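Local coordinates for cupin 2 conserved barrel domain protein (Desulfovibrio desulfuricans subsp. desulfuricans str. G20, PDB 2Q30), which is of unknown function but has the double-stranded beta-helix fold of the RmlC-like cupins and packs as a two-fold symmetric pair in the crystal, at the interface of chains A and B. Residues are numbered along the deposited sequence; one frame, centred on the assembly and turned at random. Chains: chain A/B, Uncharacterized protein.

Contact 1: the interface of chains A and B. Residues chain A 11, 27, 35, 60, 62, 103, 105; chain B 58, 60, 83, 103.
Strands 56-63 and 100-107 of chain A carry A:Val60, A:Leu103 and A:Thr105 in extended backbone geometry against B:Val60, B:Val83 and B:Asn58, themselves extended on strands 56-63 and 82-87 of chain B, so that two cupin sheets meet face to face through their side chains. B:Val60 sits in the middle and uses both methyls. Its CG2 lies 3.6 Å from A:Leu103 CD2, the two side chains slanting across one another, while its CG1 meets A:Leu62 CD2 at 3.6 Å with the side chains nearly at right angles. B:Val83 also divides its branches: CG1, lodged between its own backbone N and carbonyl carbon (chi1 59°), reaches A:Leu11 CD1 at 3.7 Å and touches A:Val27 CG1 more distantly, whereas CG2 faces A:Leu103 CD2. On the other flank A:Val60 and B:Leu103 pass alongside one another, pointing opposite ways, closely packed at 3.5 Å between A:Val60 CG2 and B:Leu103 CD2. The polar exception is B:Asn58, which points tip to tip at A:Thr105 and A:Ile35. The terminal methyl of A:Ile35, CD1, packs on the amide side chain, 3.8 Å from B:Asn58 CB. The amide nitrogen ND2 of B:Asn58 donates to the hydroxyl OG1 of A:Thr105 at 3.2 Å, a long and bent bond (140° at H) with the hydroxyl oxygen tilted 28° from the amide plane.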
loop_
_atom_site.group_PDB
_atom_site.type_symbol
_atom_site.label_atom_id
_atom_site.label_comp_id
_atom_site.label_asym_id
_atom_site.label_seq_id
_atom_site.Cartn_x
_atom_site.Cartn_y
_atom_site.Cartn_z
ATOM N N LEU A 11 -7.648 0.566 7.827
ATOM C CA LEU A 11 -6.477 0.943 8.623
ATOM C C LEU A 11 -6.503 2.328 9.226
ATOM O O LEU A 11 -5.736 2.576 10.132
ATOM C CB LEU A 11 -5.201 0.759 7.823
ATOM C CG LEU A 11 -4.893 -0.647 7.296
ATOM C CD1 LEU A 11 -3.647 -0.591 6.433
ATOM C CD2 LEU A 11 -4.696 -1.629 8.455
ATOM N N VAL A 27 -0.799 -6.926 9.758
ATOM C CA VAL A 27 -2.042 -6.827 8.997
ATOM C C VAL A 27 -2.299 -8.183 8.377
ATOM O O VAL A 27 -3.393 -8.718 8.485
ATOM C CB VAL A 27 -1.980 -5.676 7.966
ATOM C CG1 VAL A 27 -3.222 -5.628 7.041
ATOM C CG2 VAL A 27 -1.781 -4.332 8.718
ATOM N N ILE A 35 2.402 -8.086 5.495
ATOM C CA ILE A 35 1.881 -6.748 5.460
ATOM C C ILE A 35 1.800 -6.296 6.913
ATOM O O ILE A 35 1.110 -6.938 7.726
ATOM C CB ILE A 35 0.497 -6.689 4.784
ATOM C CG1 ILE A 35 0.523 -7.343 3.407
ATOM C CG2 ILE A 35 0.037 -5.240 4.661
ATOM C CD1 ILE A 35 -0.863 -7.354 2.662
ATOM N N VAL A 60 3.951 2.468 2.060
ATOM C CA VAL A 60 2.944 3.411 1.586
ATOM C C VAL A 60 2.515 4.320 2.729
ATOM O O VAL A 60 2.133 3.831 3.774
ATOM C CB VAL A 60 1.704 2.656 1.065
ATOM C CG1 VAL A 60 0.701 3.673 0.456
ATOM C CG2 VAL A 60 2.146 1.632 0.029
ATOM N N LEU A 62 -0.082 6.244 4.437
ATOM C CA LEU A 62 -1.544 6.282 4.475
ATOM C C LEU A 62 -2.083 7.576 5.014
ATOM O O LEU A 62 -3.143 8.015 4.603
ATOM C CB LEU A 62 -2.068 5.192 5.391
ATOM C CG LEU A 62 -1.624 3.767 5.124
ATOM C CD1 LEU A 62 -2.148 2.891 6.257
ATOM C CD2 LEU A 62 -2.117 3.311 3.762
ATOM N N LEU A 103 1.983 1.626 5.690
ATOM C CA LEU A 103 1.747 0.209 5.453
ATOM C C LEU A 103 2.941 -0.329 4.711
ATOM O O LEU A 103 3.340 0.226 3.702
ATOM C CB LEU A 103 0.495 0.006 4.607
ATOM C CG LEU A 103 0.025 -1.455 4.502
ATOM C CD1 LEU A 103 -0.312 -2.051 5.882
ATOM C CD2 LEU A 103 -1.206 -1.510 3.584
ATOM N N THR A 105 4.542 -3.706 2.839
ATOM C CA THR A 105 4.314 -4.999 2.188
ATOM C C THR A 105 5.693 -5.514 1.782
ATOM O O THR A 105 6.434 -4.817 1.092
ATOM C CB THR A 105 3.394 -4.899 0.956
ATOM O OG1 THR A 105 2.142 -4.337 1.385
ATOM C CG2 THR A 105 3.158 -6.305 0.359
ATOM N N ASN B 58 -2.803 -7.095 -2.697
ATOM C CA ASN B 58 -3.437 -6.209 -1.728
ATOM C C ASN B 58 -3.803 -4.923 -2.483
ATOM O O ASN B 58 -3.083 -4.530 -3.397
ATOM C CB ASN B 58 -2.652 -6.028 -0.409
ATOM C CG ASN B 58 -1.422 -5.132 -0.519
ATOM O OD1 ASN B 58 -1.519 -3.958 -0.813
ATOM N ND2 ASN B 58 -0.274 -5.672 -0.167
ATOM N N VAL B 60 -4.752 -0.958 -1.683
ATOM C CA VAL B 60 -4.712 0.082 -0.655
ATOM C C VAL B 60 -5.352 1.322 -1.231
ATOM O O VAL B 60 -4.953 1.762 -2.299
ATOM C CB VAL B 60 -3.258 0.419 -0.195
ATOM C CG1 VAL B 60 -3.299 1.487 0.912
ATOM C CG2 VAL B 60 -2.548 -0.856 0.331
ATOM N N VAL B 83 -7.432 -1.533 3.220
ATOM C CA VAL B 83 -6.602 -2.470 2.484
ATOM C C VAL B 83 -7.375 -3.757 2.306
ATOM O O VAL B 83 -7.871 -4.300 3.281
ATOM C CB VAL B 83 -5.213 -2.735 3.151
ATOM C CG1 VAL B 83 -5.330 -3.276 4.528
ATOM C CG2 VAL B 83 -4.357 -3.674 2.286
ATOM N N LEU B 103 -3.572 1.685 -4.759
ATOM C CA LEU B 103 -2.290 1.065 -5.051
ATOM C C LEU B 103 -2.464 -0.430 -4.885
ATOM O O LEU B 103 -2.940 -0.892 -3.849
ATOM C CB LEU B 103 -1.221 1.580 -4.099
ATOM C CG LEU B 103 0.225 1.141 -4.402
ATOM C CD1 LEU B 103 0.669 1.671 -5.702
ATOM C CD2 LEU B 103 1.127 1.674 -3.314
#

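Contact 2: the interface of chains A and B. Residues chain A 56-58, 85, 105, 107; chain B 28, 30, 32-33.
The carboxylate of A:Glu56, at the start of strand 56-63 in this cupin barrel, is gripped by B:His28, B:Ser30 and B:Asn32 of the partner. OE1 accepts from the amide of B:Asn32 on its anti side and, at an unusually short and so doubtful distance, from the B:Ser30 hydroxyl on its syn side. The B:Asn32 bond is fairly straight, ND2 to A:Glu56 OE1 being 2.7 Å, with the oxygen close to the amide plane. At the other oxygen, B:His28 NE2 donates to A:Glu56 OE2 over 2.7 Å, approaching from above the carboxylate plane along a bent path (128° at H). Carboxylate and imidazole planes are turned 70° apart, and the acidic neighbour could favour a protonated ring. A:Val85 caps one face of that imidazole: its CG1, anti to the backbone N (chi1 -170°), stands over the ring centre, 3.6 Å from B:His28 CD2. B:Phe33 supports the aliphatic part of the glutamate, its tip CZ lying 3.5 Å from A:Glu56 CB. The same phenyl ring has A:Ala107 CB beside CD2 and the backbone of A:Leu57 and A:Thr105 at its edge, while ND2 of A:Asn58 lies over the rim, 3.7 Å from B:Phe33 CE2, on the face opposite A:Glu56 CB and with the amide oblique to the ring. B:Asn32 CB also rests against the backbone carbonyl of A:Ala107, 3.4 Å from its O. Behind the polar cluster, the backbone N of B:Asn32 donates to B:Ser30 OG at 3.2 Å, a bond within the loop after strand 23-29 that helps orient the hydroxyl toward the glutamate.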
loop_
_atom_site.group_PDB
_atom_site.type_symbol
_atom_site.label_atom_id
_atom_site.label_comp_id
_atom_site.label_asym_id
_atom_site.label_seq_id
_atom_site.Cartn_x
_atom_site.Cartn_y
_atom_site.Cartn_z
ATOM N N GLU A 56 11.811 -7.635 -1.820
ATOM C CA GLU A 56 11.610 -6.197 -1.724
ATOM C C GLU A 56 10.513 -5.802 -0.760
ATOM O O GLU A 56 9.731 -6.628 -0.342
ATOM C CB GLU A 56 11.261 -5.680 -3.115
ATOM C CG GLU A 56 12.446 -5.610 -4.049
ATOM C CD GLU A 56 12.001 -5.452 -5.474
ATOM O OE1 GLU A 56 11.541 -6.457 -6.039
ATOM O OE2 GLU A 56 12.156 -4.352 -6.042
ATOM N N LEU A 57 10.487 -4.531 -0.384
ATOM C CA LEU A 57 9.355 -4.010 0.371
ATOM C C LEU A 57 8.845 -2.757 -0.290
ATOM O O LEU A 57 9.581 -2.094 -1.022
ATOM C CB LEU A 57 9.672 -3.696 1.838
ATOM C CG LEU A 57 10.598 -2.505 2.163
ATOM C CD1 LEU A 57 10.419 -2.066 3.594
ATOM C CD2 LEU A 57 12.015 -2.867 1.892
ATOM N N ASN A 58 7.583 -2.431 -0.022
ATOM C CA ASN A 58 7.081 -1.120 -0.390
ATOM C C ASN A 58 6.502 -0.525 0.891
ATOM O O ASN A 58 5.938 -1.264 1.712
ATOM C CB ASN A 58 6.163 -1.128 -1.622
ATOM C CG ASN A 58 4.761 -1.637 -1.348
ATOM O OD1 ASN A 58 3.967 -0.981 -0.711
ATOM N ND2 ASN A 58 4.434 -2.757 -1.931
ATOM N N VAL A 85 9.852 2.013 -2.618
ATOM C CA VAL A 85 10.099 0.622 -2.985
ATOM C C VAL A 85 11.601 0.388 -2.840
ATOM O O VAL A 85 12.405 1.157 -3.357
ATOM C CB VAL A 85 9.655 0.241 -4.408
ATOM C CG1 VAL A 85 9.730 -1.338 -4.596
ATOM C CG2 VAL A 85 8.239 0.704 -4.668
ATOM N N THR A 105 4.542 -3.706 2.839
ATOM C CA THR A 105 4.314 -4.999 2.188
ATOM C C THR A 105 5.693 -5.514 1.782
ATOM O O THR A 105 6.434 -4.817 1.092
ATOM C CB THR A 105 3.394 -4.899 0.956
ATOM O OG1 THR A 105 2.142 -4.337 1.385
ATOM C CG2 THR A 105 3.158 -6.305 0.359
ATOM N N ALA A 107 7.754 -8.812 0.144
ATOM C CA ALA A 107 7.606 -10.001 -0.734
ATOM C C ALA A 107 8.943 -10.452 -1.346
ATOM O O ALA A 107 9.695 -9.614 -1.837
ATOM C CB ALA A 107 6.640 -9.733 -1.846
ATOM N N HIS B 28 5.916 -0.150 -10.011
ATOM C CA HIS B 28 7.099 -0.987 -9.884
ATOM C C HIS B 28 6.793 -2.396 -10.348
ATOM O O HIS B 28 5.704 -2.871 -10.161
ATOM C CB HIS B 28 7.526 -1.038 -8.412
ATOM C CG HIS B 28 8.768 -1.834 -8.172
ATOM N ND1 HIS B 28 10.027 -1.342 -8.431
ATOM C CD2 HIS B 28 8.940 -3.075 -7.676
ATOM C CE1 HIS B 28 10.923 -2.263 -8.114
ATOM N NE2 HIS B 28 10.288 -3.318 -7.642
ATOM N N SER B 30 8.968 -6.215 -10.575
ATOM C CA SER B 30 10.149 -7.049 -10.394
ATOM C C SER B 30 9.696 -8.499 -10.281
ATOM O O SER B 30 8.504 -8.814 -10.394
ATOM C CB SER B 30 10.909 -6.628 -9.133
ATOM O OG SER B 30 10.145 -6.918 -7.987
ATOM N N ASN B 32 9.674 -10.059 -7.530
ATOM C CA ASN B 32 9.061 -10.158 -6.198
ATOM C C ASN B 32 7.631 -9.721 -6.111
ATOM O O ASN B 32 6.825 -10.347 -5.407
ATOM C CB ASN B 32 9.893 -9.344 -5.213
ATOM C CG ASN B 32 11.331 -9.847 -5.128
ATOM O OD1 ASN B 32 11.555 -11.041 -5.003
ATOM N ND2 ASN B 32 12.303 -8.939 -5.227
ATOM N N PHE B 33 7.327 -8.614 -6.783
ATOM C CA PHE B 33 5.980 -8.119 -6.885
ATOM C C PHE B 33 5.812 -7.079 -8.010
ATOM O O PHE B 33 6.789 -6.525 -8.529
ATOM C CB PHE B 33 5.425 -7.559 -5.526
ATOM C CG PHE B 33 6.339 -6.568 -4.760
ATOM C CD1 PHE B 33 7.306 -5.765 -5.376
ATOM C CD2 PHE B 33 6.122 -6.379 -3.391
ATOM C CE1 PHE B 33 8.082 -4.858 -4.629
ATOM C CE2 PHE B 33 6.864 -5.466 -2.653
ATOM C CZ PHE B 33 7.856 -4.709 -3.271
#

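Contact 1 and contact 2 lie about 12 Å apart, measured between the centres of their C-alpha atoms, and belong to one interface. A:Thr105 is common to both, offering its side chain to contact 1 and its backbone to contact 2. Strands 56-63 and 100-107 of chain A run through both, joining a largely apolar centre to a polar outer cluster; strands 23-29 and 82-87 serve both from opposite chains. B:Asn58 in contact 1 and A:Asn58 in contact 2 are one position, so with the symmetry twins each Asn58 joins both. This would suit a stable dimer, although the structure alone does not show persistence in solution.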